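Local coordinates for protein putative transcription regulator (Lactobacillus plantarum, PDB 3K69) that probably binds DNA as a transcriptional regulator of the helix-turn-helix, Rrf2-like family, with two copies of the chain in its assembly, at residues Q137-M140 / A141-Q144. Residues are numbered along the deposited sequence; the frame is centred on the assembly and turned at random.
Sequences QFTM and ADLQ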
ATOM      1  N   GLN A 137      -2.800  -5.257 -15.382  1.00 18.22           N
ATOM      2  CA  GLN A 137      -3.436  -4.797 -16.604  1.00 19.31           C
ATOM      3  C   GLN A 137      -2.465  -4.262 -17.630  1.00 18.28           C
ATOM      4  O   GLN A 137      -2.839  -4.154 -18.782  1.00 17.05           O
ATOM      5  CB  GLN A 137      -4.417  -3.647 -16.355  1.00 18.70           C
ATOM      6  CG  GLN A 137      -5.501  -3.895 -15.343  1.00 21.33           C
ATOM      7  CD  GLN A 137      -6.259  -2.633 -15.089  1.00 25.23           C
ATOM      8  OE1 GLN A 137      -5.792  -1.744 -14.375  1.00 24.62           O
ATOM      9  NE2 GLN A 137      -7.424  -2.521 -15.714  1.00 27.33           N
ATOM     10  N   PHE A 138      -1.256  -3.876 -17.225  1.00 15.49           N
ATOM     11  CA  PHE A 138      -0.355  -3.118 -18.096  1.00 16.35           C
ATOM     12  C   PHE A 138       0.962  -3.804 -18.299  1.00 14.84           C
ATOM     13  O   PHE A 138       1.333  -4.716 -17.545  1.00 18.00           O
ATOM     14  CB  PHE A 138      -0.043  -1.730 -17.515  1.00 15.79           C
ATOM     15  CG  PHE A 138      -1.268  -0.921 -17.223  1.00 18.50           C
ATOM     16  CD1 PHE A 138      -2.065  -0.459 -18.251  1.00 17.49           C
ATOM     17  CD2 PHE A 138      -1.655  -0.683 -15.928  1.00 15.69           C
ATOM     18  CE1 PHE A 138      -3.236   0.264 -17.979  1.00 23.23           C
ATOM     19  CE2 PHE A 138      -2.819   0.007 -15.661  1.00 19.78           C
ATOM     20  CZ  PHE A 138      -3.591   0.496 -16.691  1.00 19.95           C
ATOM     21  N   THR A 139       1.701  -3.284 -19.281  1.00 15.25           N
ATOM     22  CA  THR A 139       3.071  -3.691 -19.543  1.00 17.63           C
ATOM     23  C   THR A 139       3.974  -2.491 -19.450  1.00 17.90           C
ATOM     24  O   THR A 139       3.523  -1.366 -19.351  1.00 18.88           O
ATOM     25  CB  THR A 139       3.285  -4.325 -20.947  1.00 15.54           C
ATOM     26  OG1 THR A 139       3.198  -3.313 -21.951  1.00 19.01           O
ATOM     27  CG2 THR A 139       2.299  -5.460 -21.231  1.00 16.57           C
HETATM   28  N   MSE A 140       5.271  -2.767 -19.522  1.00 21.07           N
HETATM   29  CA  MSE A 140       6.269  -1.719 -19.615  1.00 20.71           C
HETATM   30  C   MSE A 140       6.096  -0.860 -20.867  1.00 17.89           C
HETATM   31  O   MSE A 140       6.523   0.290 -20.847  1.00 15.81           O
HETATM   32  CB  MSE A 140       7.698  -2.318 -19.589  1.00 19.55           C
HETATM   33  CG  MSE A 140       8.223  -2.683 -18.198  1.00 24.98           C
HETATM   34 SE   MSE A 140       8.410  -1.140 -16.982  0.75 22.89          SE
HETATM   35  CE  MSE A 140       9.798  -0.103 -18.020  1.00 19.19           C
ATOM     36  N   ALA A 141       5.499  -1.405 -21.949  1.00 16.31           N
ATOM     37  CA  ALA A 141       5.213  -0.615 -23.135  1.00 17.36           C
ATOM     38  C   ALA A 141       4.130   0.427 -22.830  1.00 16.84           C
ATOM     39  O   ALA A 141       4.181   1.518 -23.328  1.00 18.80           O
ATOM     40  CB  ALA A 141       4.775  -1.534 -24.331  1.00 17.06           C
ATOM     41  N   ASP A 142       3.128   0.064 -22.027  1.00 19.36           N
ATOM     42  CA  ASP A 142       2.128   1.040 -21.538  1.00 18.75           C
ATOM     43  C   ASP A 142       2.816   2.115 -20.709  1.00 18.88           C
ATOM     44  O   ASP A 142       2.469   3.280 -20.790  1.00 16.13           O
ATOM     45  CB  ASP A 142       1.061   0.350 -20.689  1.00 20.10           C
ATOM     46  CG  ASP A 142       0.261  -0.687 -21.472  1.00 20.93           C
ATOM     47  OD1 ASP A 142      -0.298  -0.316 -22.507  1.00 23.34           O
ATOM     48  OD2 ASP A 142       0.188  -1.868 -21.066  1.00 20.45           O
ATOM     49  N   LEU A 143       3.797   1.727 -19.888  1.00 20.74           N
ATOM     50  CA  LEU A 143       4.448   2.697 -19.025  1.00 18.76           C
ATOM     51  C   LEU A 143       5.275   3.653 -19.862  1.00 17.84           C
ATOM     52  O   LEU A 143       5.238   4.850 -19.652  1.00 17.76           O
ATOM     53  CB  LEU A 143       5.278   2.040 -17.914  1.00 16.20           C
ATOM     54  CG  LEU A 143       5.811   2.956 -16.784  1.00 21.99           C
ATOM     55  CD1 LEU A 143       5.932   2.179 -15.476  1.00 19.37           C
ATOM     56  CD2 LEU A 143       7.143   3.625 -17.147  1.00 16.76           C
ATOM     57  N   GLN A 144       5.998   3.124 -20.820  1.00 19.90           N
ATOM     58  CA  GLN A 144       6.719   3.960 -21.774  1.00 19.49           C
ATOM     59  C   GLN A 144       5.822   4.878 -22.587  1.00 18.88           C
ATOM     60  O   GLN A 144       6.186   6.043 -22.832  1.00 19.06           O
ATOM     61  CB  GLN A 144       7.546   3.102 -22.698  1.00 19.76           C
ATOM     62  CG  GLN A 144       8.382   3.940 -23.662  1.00 28.27           C
ATOM     63  CD  GLN A 144       9.416   3.088 -24.332  1.00 28.61           C
ATOM     64  OE1 GLN A 144       9.061   2.237 -25.118  1.00 30.90           O
ATOM     65  NE2 GLN A 144      10.682   3.280 -23.997  1.00 28.68           N
TER
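T139 and D142 exchange hydrogen bonds where the loop after helix 111-136 turns into helix 140-148. The stronger one runs from T139 N to D142 OD2, 2.7 Å long at 158°, and arrives on the anti lone pair of OD2, the side away from the other carboxylate oxygen. In return T139 OG1 takes two weak bonds, from A141 N at 3.0 Å and D142 N at 3.4 Å. With OG1 held between its own backbone N and carbonyl carbon (chi1 72°), the hydroxyl oxygen faces the amides of A141 and D142 in the first turn of the helix. An alanine in place of D142 would probably leave T139 N without its carboxylate acceptor and the loop less firmly tied to the helix. Main-chain bonds continue the turn, L143 N to T139 O and Q144 N to M140 O.

The same D142 OD2 lies in the plane of the F138 ring at its edge, 3.9 Å from F138 CD1, with ring and carboxylate planes 77° apart. On the apolar side, M140 SE approaches L143 CD1 at 4.4 Å. The reciprocal T139-D142 pairing is a capping box, with T139 as N-cap, starting helix 140-148, which packs on helices 9-22 and 79-86, with L143 also touching T119 of the second subunit.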